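Local coordinates for protein synaptotagmin IV (PDB 1W15) that helps control the mobility of neuronal dense core vesicles through KIF1A and takes part in dendrite formation by melanocytes, represented here by its C2B domain, at residues A[18-24]-A[142-148]; A[57-61]-A[86-92]. All coordinates share one frame; numbering follows the deposited sequence. Where two conformers were deposited one is given.

Contact 1 of 2, residues A[18-24]-A[142-148]; sequences ELLVSLC and RQIAKWH
Leu20 lies under the indole of Trp147 in a non-hydrogen-bonded pair of the antiparallel ladder formed by 18-24 and 144-148. Its CB sits over one face of the six-membered ring, 3.4 Å from the centroid and 5° off the ring normal. Chi1 of 175° swings CG away from the backbone N and along the underside of the indole, 4.1 Å from CE2 of Trp147. The two methyls part: Leu20 CD2 lies past the CE2-CZ2 side of the benzo ring, 3.9 Å from CZ2 of Trp147, whereas CD1 sits beneath the pyrrole ring, 3.8 Å from CD1 of Trp147, and touches the backbone carbonyl of Lys146. Arg40 adds a cation-pi contact to the indole and a salt bridge to Glu18. With an alanine in place of Trp147, Leu20 would probably lose the flat lid over its CB and CD1, and Arg40 its aromatic partner. On the other face of the sheet, Val21 CG2 approaches His148 CD2 at 3.9 Å; this imidazole is fixed by hydrogen bonds to Ser128 and His132. Three reciprocal pairs of backbone hydrogen bonds join Leu19 to His148, Val21 to Lys146 and Leu23 to Ile144, with Val21 N to Lys146 O nearly straight at 170°. This pairing of the first and last strands along one edge of a four-stranded sheet belongs to the C2 beta-sandwich.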
ATOM      1  N   GLU A  18      19.557   1.107   3.460  1.00 34.97           N
ATOM      2  CA  GLU A  18      18.371   1.104   4.332  1.00 34.11           C
ATOM      3  C   GLU A  18      17.193   0.446   3.646  1.00 33.86           C
ATOM      4  O   GLU A  18      17.101   0.453   2.418  1.00 33.30           O
ATOM      5  CB  GLU A  18      17.923   2.530   4.623  1.00 35.49           C
ATOM      6  CG  GLU A  18      18.828   3.375   5.492  1.00 41.33           C
ATOM      7  CD  GLU A  18      18.305   4.800   5.570  1.00 45.09           C
ATOM      8  OE1 GLU A  18      17.277   5.022   6.221  1.00 49.04           O
ATOM      9  OE2 GLU A  18      18.927   5.676   4.974  1.00 49.57           O
ATOM     10  N   LEU A  19      16.258  -0.065   4.449  1.00 32.53           N
ATOM     11  CA  LEU A  19      15.122  -0.821   3.945  1.00 33.23           C
ATOM     12  C   LEU A  19      13.881  -0.362   4.687  1.00 32.43           C
ATOM     13  O   LEU A  19      13.898  -0.218   5.925  1.00 34.84           O
ATOM     14  CB  LEU A  19      15.301  -2.326   4.166  1.00 33.51           C
ATOM     15  CG  LEU A  19      14.191  -3.217   3.565  1.00 35.13           C
ATOM     16  CD1 LEU A  19      14.249  -3.168   2.033  1.00 34.95           C
ATOM     17  CD2 LEU A  19      14.278  -4.702   4.057  1.00 34.58           C
ATOM     18  N   LEU A  20      12.855  -0.014   3.917  1.00 33.44           N
ATOM     19  CA  LEU A  20      11.599   0.488   4.502  1.00 33.09           C
ATOM     20  C   LEU A  20      10.585  -0.660   4.477  1.00 33.45           C
ATOM     21  O   LEU A  20      10.297  -1.243   3.395  1.00 33.05           O
ATOM     22  CB  LEU A  20      11.093   1.671   3.655  1.00 34.23           C
ATOM     23  CG  LEU A  20       9.736   2.244   4.043  1.00 31.68           C
ATOM     24  CD1 LEU A  20       9.767   2.875   5.453  1.00 33.42           C
ATOM     25  CD2 LEU A  20       9.324   3.317   2.956  1.00 29.41           C
ATOM     26  N   VAL A  21      10.044  -1.005   5.654  1.00 33.79           N
ATOM     27  CA  VAL A  21       9.142  -2.165   5.731  1.00 33.74           C
ATOM     28  C   VAL A  21       7.949  -1.779   6.607  1.00 33.55           C
ATOM     29  O   VAL A  21       8.075  -0.862   7.426  1.00 33.26           O
ATOM     30  CB  VAL A  21       9.803  -3.461   6.270  1.00 33.69           C
ATOM     31  CG1 VAL A  21      10.906  -3.983   5.287  1.00 32.29           C
ATOM     32  CG2 VAL A  21      10.333  -3.287   7.727  1.00 33.66           C
ATOM     33  N   SER A  22       6.791  -2.381   6.345  1.00 32.19           N
ATOM     34  CA  SER A  22       5.612  -2.105   7.184  1.00 34.81           C
ATOM     35  C   SER A  22       5.054  -3.443   7.621  1.00 35.71           C
ATOM     36  O   SER A  22       5.035  -4.396   6.808  1.00 37.62           O
ATOM     37  CB  SER A  22       4.548  -1.322   6.373  1.00 32.57           C
ATOM     38  OG  SER A  22       3.437  -1.001   7.175  1.00 36.35           O
ATOM     39  N   LEU A  23       4.623  -3.563   8.886  1.00 34.43           N
ATOM     40  CA  LEU A  23       4.091  -4.837   9.364  1.00 33.60           C
ATOM     41  C   LEU A  23       2.813  -4.562  10.136  1.00 34.26           C
ATOM     42  O   LEU A  23       2.667  -3.449  10.670  1.00 33.75           O
ATOM     43  CB  LEU A  23       5.099  -5.556  10.281  1.00 33.86           C
ATOM     44  CG  LEU A  23       6.345  -6.238   9.612  1.00 34.34           C
ATOM     45  CD1 LEU A  23       7.418  -5.243   9.394  1.00 35.86           C
ATOM     46  CD2 LEU A  23       6.854  -7.401  10.489  1.00 38.32           C
ATOM     47  N   CYS A  24       1.899  -5.536  10.141  1.00 33.34           N
ATOM     48  CA  CYS A  24       0.618  -5.440  10.872  1.00 33.02           C
ATOM     49  C   CYS A  24       0.302  -6.823  11.433  1.00 33.35           C
ATOM     50  O   CYS A  24       0.240  -7.806  10.671  1.00 32.53           O
ATOM     51  CB  CYS A  24      -0.524  -5.022   9.931  1.00 32.37           C
ATOM     52  SG  CYS A  24      -2.084  -4.931  10.773  1.00 35.46           S
ATOM     53  N   ARG A 142      -2.700  -2.463  13.668  1.00 37.86           N
ATOM     54  CA  ARG A 142      -2.234  -1.227  13.080  1.00 37.75           C
ATOM     55  C   ARG A 142      -1.048  -1.549  12.135  1.00 36.73           C
ATOM     56  O   ARG A 142      -0.228  -2.388  12.447  1.00 37.76           O
ATOM     57  CB  ARG A 142      -1.724  -0.217  14.104  1.00 38.30           C
ATOM     58  CG  ARG A 142      -2.842   0.313  15.047  1.00 43.98           C
ATOM     59  CD  ARG A 142      -4.291   0.451  14.424  1.00 49.31           C
ATOM     60  NE  ARG A 142      -5.271   0.702  15.496  1.00 58.81           N
ATOM     61  CZ  ARG A 142      -6.055  -0.221  16.087  1.00 60.28           C
ATOM     62  NH1 ARG A 142      -6.054  -1.476  15.712  1.00 58.90           N
ATOM     63  NH2 ARG A 142      -6.877   0.138  17.067  1.00 64.92           N
ATOM     64  N   GLN A 143      -1.068  -1.043  10.918  0.50 36.94           N
ATOM     65  CA  GLN A 143       0.095  -1.255  10.044  0.50 36.03           C
ATOM     66  C   GLN A 143       1.082  -0.208  10.469  0.50 34.73           C
ATOM     67  O   GLN A 143       0.705   0.945  10.653  0.50 34.48           O
ATOM     68  CB  GLN A 143      -0.253  -1.030   8.586  0.50 37.10           C
ATOM     69  CG  GLN A 143      -0.399  -2.292   7.817  0.50 38.39           C
ATOM     70  CD  GLN A 143       0.800  -2.581   6.949  0.50 42.45           C
ATOM     71  OE1 GLN A 143       1.828  -3.036   7.445  0.50 38.89           O
ATOM     72  NE2 GLN A 143       0.652  -2.371   5.628  0.50 42.29           N
ATOM     73  N   ILE A 144       2.320  -0.611  10.711  0.50 33.32           N
ATOM     74  CA  ILE A 144       3.331   0.349  11.132  0.50 33.00           C
ATOM     75  C   ILE A 144       4.515   0.198  10.170  0.50 33.15           C
ATOM     76  O   ILE A 144       4.937  -0.930   9.912  0.50 31.50           O
ATOM     77  CB  ILE A 144       3.800   0.063  12.567  0.50 32.12           C
ATOM     78  CG1 ILE A 144       2.611   0.026  13.559  0.50 33.77           C
ATOM     79  CG2 ILE A 144       4.889   1.081  13.016  0.50 30.39           C
ATOM     80  CD1 ILE A 144       2.947  -0.761  14.857  0.50 30.70           C
ATOM     81  N   ALA A 145       5.019   1.332   9.681  1.00 33.09           N
ATOM     82  CA  ALA A 145       6.156   1.398   8.689  1.00 34.36           C
ATOM     83  C   ALA A 145       7.357   2.096   9.290  1.00 35.64           C
ATOM     84  O   ALA A 145       7.180   3.117  10.004  1.00 35.25           O
ATOM     85  CB  ALA A 145       5.718   2.107   7.425  1.00 33.28           C
ATOM     86  N   LYS A 146       8.580   1.558   9.076  1.00 33.84           N
ATOM     87  CA  LYS A 146       9.800   2.200   9.578  1.00 35.03           C
ATOM     88  C   LYS A 146      10.932   1.894   8.613  1.00 34.32           C
ATOM     89  O   LYS A 146      10.954   0.799   8.026  1.00 32.66           O
ATOM     90  CB  LYS A 146      10.272   1.667  10.944  1.00 35.77           C
ATOM     91  CG  LYS A 146       9.241   1.742  12.063  1.00 44.90           C
ATOM     92  CD  LYS A 146       9.910   1.590  13.482  1.00 52.83           C
ATOM     93  CE  LYS A 146       8.834   1.718  14.592  1.00 56.26           C
ATOM     94  NZ  LYS A 146       8.025   2.978  14.364  1.00 57.97           N
ATOM     95  N   TRP A 147      11.817   2.865   8.489  1.00 33.82           N
ATOM     96  CA  TRP A 147      13.141   2.688   7.848  1.00 33.94           C
ATOM     97  C   TRP A 147      14.109   2.036   8.820  1.00 34.73           C
ATOM     98  O   TRP A 147      14.120   2.374  10.019  1.00 34.15           O
ATOM     99  CB  TRP A 147      13.702   4.048   7.454  1.00 33.49           C
ATOM    100  CG  TRP A 147      13.172   4.612   6.166  1.00 34.11           C
ATOM    101  CD1 TRP A 147      12.309   5.696   6.002  1.00 32.28           C
ATOM    102  CD2 TRP A 147      13.499   4.154   4.845  1.00 33.46           C
ATOM    103  NE1 TRP A 147      12.081   5.907   4.656  1.00 35.42           N
ATOM    104  CE2 TRP A 147      12.820   5.012   3.918  1.00 33.42           C
ATOM    105  CE3 TRP A 147      14.320   3.102   4.345  1.00 34.85           C
ATOM    106  CZ2 TRP A 147      12.912   4.849   2.503  1.00 35.18           C
ATOM    107  CZ3 TRP A 147      14.442   2.950   2.955  1.00 33.38           C
ATOM    108  CH2 TRP A 147      13.709   3.813   2.044  1.00 35.49           C
ATOM    109  N   HIS A 148      14.916   1.085   8.339  1.00 32.99           N
ATOM    110  CA  HIS A 148      15.926   0.436   9.151  1.00 34.24           C
ATOM    111  C   HIS A 148      17.236   0.431   8.400  1.00 35.46           C
ATOM    112  O   HIS A 148      17.220   0.193   7.200  1.00 34.71           O
ATOM    113  CB  HIS A 148      15.577  -1.015   9.367  1.00 32.61           C
ATOM    114  CG  HIS A 148      14.341  -1.202  10.173  1.00 35.52           C
ATOM    115  ND1 HIS A 148      14.361  -1.248  11.552  1.00 35.06           N
ATOM    116  CD2 HIS A 148      13.048  -1.346   9.800  1.00 30.83           C
ATOM    117  CE1 HIS A 148      13.131  -1.446  12.003  1.00 35.94           C
ATOM    118  NE2 HIS A 148      12.310  -1.508  10.962  1.00 35.27           N
TER

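Contact 2 of 2, residues A[57-61]-A[86-92]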
ATOM      1  N   VAL A  57      12.286 -12.763   2.398  1.00 35.91           N
ATOM      2  CA  VAL A  57      11.715 -12.593   3.722  1.00 35.83           C
ATOM      3  C   VAL A  57      11.520 -14.005   4.331  1.00 35.52           C
ATOM      4  O   VAL A  57      10.767 -14.820   3.789  1.00 36.31           O
ATOM      5  CB  VAL A  57      10.364 -11.836   3.696  1.00 36.18           C
ATOM      6  CG1 VAL A  57       9.877 -11.541   5.159  1.00 37.01           C
ATOM      7  CG2 VAL A  57      10.463 -10.499   2.897  1.00 34.79           C
ATOM      8  N   ASN A  58      12.195 -14.294   5.440  1.00 35.08           N
ATOM      9  CA  ASN A  58      12.067 -15.601   6.111  1.00 34.22           C
ATOM     10  C   ASN A  58      11.336 -15.384   7.426  1.00 34.90           C
ATOM     11  O   ASN A  58      11.662 -14.452   8.140  1.00 36.96           O
ATOM     12  CB  ASN A  58      13.460 -16.216   6.372  1.00 34.12           C
ATOM     13  CG  ASN A  58      14.164 -16.628   5.092  1.00 35.67           C
ATOM     14  OD1 ASN A  58      13.516 -17.158   4.192  1.00 36.24           O
ATOM     15  ND2 ASN A  58      15.490 -16.392   4.990  1.00 36.58           N
ATOM     16  N   LEU A  59      10.416 -16.284   7.777  1.00 33.58           N
ATOM     17  CA  LEU A  59       9.686 -16.205   9.037  1.00 34.10           C
ATOM     18  C   LEU A  59      10.138 -17.378   9.892  1.00 35.50           C
ATOM     19  O   LEU A  59      10.170 -18.510   9.404  1.00 34.09           O
ATOM     20  CB  LEU A  59       8.191 -16.364   8.754  1.00 34.13           C
ATOM     21  CG  LEU A  59       7.271 -16.218   9.965  1.00 35.34           C
ATOM     22  CD1 LEU A  59       7.171 -14.775  10.371  1.00 35.21           C
ATOM     23  CD2 LEU A  59       5.891 -16.778   9.669  1.00 34.79           C
ATOM     24  N   TYR A  60      10.498 -17.099  11.156  1.00 36.41           N
ATOM     25  CA  TYR A  60      11.036 -18.128  12.072  1.00 37.09           C
ATOM     26  C   TYR A  60      10.102 -18.241  13.251  1.00 39.31           C
ATOM     27  O   TYR A  60       9.665 -17.212  13.790  1.00 37.90           O
ATOM     28  CB  TYR A  60      12.382 -17.697  12.613  1.00 37.07           C
ATOM     29  CG  TYR A  60      13.429 -17.713  11.518  1.00 38.12           C
ATOM     30  CD1 TYR A  60      14.071 -18.917  11.169  1.00 39.20           C
ATOM     31  CD2 TYR A  60      13.744 -16.542  10.812  1.00 37.98           C
ATOM     32  CE1 TYR A  60      15.027 -18.973  10.118  1.00 39.37           C
ATOM     33  CE2 TYR A  60      14.711 -16.581   9.795  1.00 35.79           C
ATOM     34  CZ  TYR A  60      15.338 -17.801   9.451  1.00 37.79           C
ATOM     35  OH  TYR A  60      16.281 -17.824   8.420  1.00 39.45           O
ATOM     36  N   HIS A  61       9.847 -19.476  13.662  1.00 41.14           N
ATOM     37  CA  HIS A  61       9.229 -19.748  14.984  1.00 42.72           C
ATOM     38  C   HIS A  61      10.294 -20.377  15.883  1.00 43.93           C
ATOM     39  O   HIS A  61      10.718 -21.507  15.659  1.00 43.99           O
ATOM     40  CB  HIS A  61       8.054 -20.681  14.781  1.00 43.07           C
ATOM     41  CG  HIS A  61       7.244 -20.906  16.023  1.00 47.15           C
ATOM     42  ND1 HIS A  61       6.262 -21.875  16.102  1.00 49.58           N
ATOM     43  CD2 HIS A  61       7.264 -20.285  17.228  1.00 49.94           C
ATOM     44  CE1 HIS A  61       5.717 -21.840  17.307  1.00 51.64           C
ATOM     45  NE2 HIS A  61       6.308 -20.887  18.008  1.00 49.74           N
ATOM     46  N   PHE A  86       3.053  -9.333   1.706  1.00 32.48           N
ATOM     47  CA  PHE A  86       2.948 -10.762   1.961  1.00 34.00           C
ATOM     48  C   PHE A  86       2.121 -11.009   3.190  1.00 34.61           C
ATOM     49  O   PHE A  86       2.138 -10.194   4.151  1.00 36.27           O
ATOM     50  CB  PHE A  86       4.328 -11.380   2.200  1.00 33.70           C
ATOM     51  CG  PHE A  86       5.307 -11.121   1.048  1.00 35.22           C
ATOM     52  CD1 PHE A  86       5.155 -11.783  -0.170  1.00 32.47           C
ATOM     53  CD2 PHE A  86       6.382 -10.231   1.226  1.00 37.25           C
ATOM     54  CE1 PHE A  86       6.061 -11.549  -1.246  1.00 34.82           C
ATOM     55  CE2 PHE A  86       7.315  -9.994   0.126  1.00 36.76           C
ATOM     56  CZ  PHE A  86       7.118 -10.649  -1.078  1.00 34.51           C
ATOM     57  N   VAL A  87       1.445 -12.143   3.180  1.00 33.96           N
ATOM     58  CA  VAL A  87       0.641 -12.551   4.342  1.00 34.96           C
ATOM     59  C   VAL A  87       1.265 -13.823   4.931  1.00 36.30           C
ATOM     60  O   VAL A  87       1.396 -14.838   4.217  1.00 34.94           O
ATOM     61  CB  VAL A  87      -0.855 -12.798   3.925  1.00 35.06           C
ATOM     62  CG1 VAL A  87      -1.726 -13.323   5.100  1.00 33.41           C
ATOM     63  CG2 VAL A  87      -1.433 -11.538   3.403  1.00 35.60           C
ATOM     64  N   PHE A  88       1.604 -13.784   6.234  1.00 36.59           N
ATOM     65  CA  PHE A  88       2.134 -14.981   6.933  1.00 37.51           C
ATOM     66  C   PHE A  88       1.122 -15.518   7.903  1.00 37.11           C
ATOM     67  O   PHE A  88       0.523 -14.761   8.638  1.00 36.31           O
ATOM     68  CB  PHE A  88       3.382 -14.649   7.725  1.00 36.37           C
ATOM     69  CG  PHE A  88       4.578 -14.403   6.883  1.00 37.68           C
ATOM     70  CD1 PHE A  88       5.240 -15.466   6.253  1.00 40.05           C
ATOM     71  CD2 PHE A  88       5.092 -13.114   6.750  1.00 39.29           C
ATOM     72  CE1 PHE A  88       6.400 -15.255   5.493  1.00 39.20           C
ATOM     73  CE2 PHE A  88       6.243 -12.880   5.966  1.00 43.55           C
ATOM     74  CZ  PHE A  88       6.901 -13.972   5.336  1.00 41.72           C
ATOM     75  N   ASP A  89       0.934 -16.824   7.896  1.00 37.63           N
ATOM     76  CA  ASP A  89       0.213 -17.530   8.995  1.00 39.15           C
ATOM     77  C   ASP A  89       1.092 -17.666  10.243  1.00 38.84           C
ATOM     78  O   ASP A  89       2.267 -18.014  10.140  1.00 40.59           O
ATOM     79  CB  ASP A  89      -0.158 -18.937   8.521  1.00 40.05           C
ATOM     80  CG  ASP A  89      -1.219 -18.923   7.434  1.00 44.07           C
ATOM     81  OD1 ASP A  89      -2.151 -18.095   7.499  1.00 46.95           O
ATOM     82  OD2 ASP A  89      -1.209 -19.715   6.470  1.00 51.11           O
ATOM     83  N   ILE A  90       0.555 -17.377  11.417  1.00 37.00           N
ATOM     84  CA  ILE A  90       1.315 -17.468  12.642  1.00 36.56           C
ATOM     85  C   ILE A  90       0.721 -18.680  13.343  1.00 36.89           C
ATOM     86  O   ILE A  90      -0.475 -18.707  13.622  1.00 35.31           O
ATOM     87  CB  ILE A  90       1.172 -16.159  13.512  1.00 37.13           C
ATOM     88  CG1 ILE A  90       1.667 -14.929  12.744  1.00 36.70           C
ATOM     89  CG2 ILE A  90       1.870 -16.306  14.875  1.00 35.97           C
ATOM     90  CD1 ILE A  90       3.170 -14.981  12.296  1.00 38.09           C
ATOM     91  N   PRO A  91       1.532 -19.715  13.560  1.00 38.33           N
ATOM     92  CA  PRO A  91       1.011 -20.981  14.107  1.00 39.68           C
ATOM     93  C   PRO A  91       0.881 -20.985  15.620  1.00 40.80           C
ATOM     94  O   PRO A  91       0.715 -22.041  16.199  1.00 43.17           O
ATOM     95  CB  PRO A  91       2.064 -22.005  13.670  1.00 38.88           C
ATOM     96  CG  PRO A  91       3.365 -21.222  13.675  1.00 39.56           C
ATOM     97  CD  PRO A  91       2.983 -19.786  13.275  1.00 38.38           C
ATOM     98  N   CYS A  92       1.005 -19.845  16.272  1.00 41.46           N
ATOM     99  CA  CYS A  92       0.901 -19.795  17.729  1.00 42.33           C
ATOM    100  C   CYS A  92       0.062 -18.584  18.084  1.00 42.27           C
ATOM    101  O   CYS A  92      -0.315 -17.805  17.203  1.00 40.89           O
ATOM    102  CB  CYS A  92       2.294 -19.706  18.371  1.00 42.24           C
ATOM    103  SG  CYS A  92       3.470 -18.631  17.489  1.00 48.59           S
TER
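Leu59 and Phe88 meet across the interior of the C2 beta-sandwich, where strands 57-61 and 86-89, from opposing sheets, have axes 9.5 Å apart at closest approach and N-to-C directions 16° apart. Leu59 CB lies over one face of the Phe88 ring, displaced toward its rim, in a CH-pi contact 4.2 Å from the centroid. Its CD2 continues down to Phe88 CD1 at 3.7 Å, leucine and phenylalanine lying alongside and pointing opposite ways, and the same methyl meets Ile90 CD1. Val57 comes to the same ring at its edge: CG1, placed opposite the backbone N by a chi1 of -174°, stands 3.8 Å from Phe88 CZ, while its other methyl turns to the Phe86 ring. Beyond strand 86-89 the chain continues alongside His61, and the side chains of Pro91 and Cys92 reach across; Pro91 CG approaches His61 ND1 obliquely at 3.8 Å. Further out, Val34 of strand 31-40 and Ser67 and Lys69 of strand 64-70 flank Phe88, and Val36, Val100 and Phe102 pack around Val57. Cys92 SG settles over one face of the His61 imidazole in a sulfur-aromatic contact, 4.0 Å from its centroid and 27° off the normal, nearest to NE2 at 3.7 Å.

In the fold
From the N terminus the chain enters strand 18-26 and returns to it only at the end of the domain, when strand 144-149 pairs alongside; contact 1 thus closes a loop of 117 residues. Contact 2 falls wholly within that span and closes a shorter one, through strand 64-70 and across to strand 80-89 of the other sheet, so the two nest without crossing. Contact 1 joins neighbours within one sheet, whereas contact 2 ties the opposite edge strand of that sheet to the facing sheet. The order 80-89, 31-40, 18-26, 144-149 carries the connection between them, their centres lying about 16 Å apart.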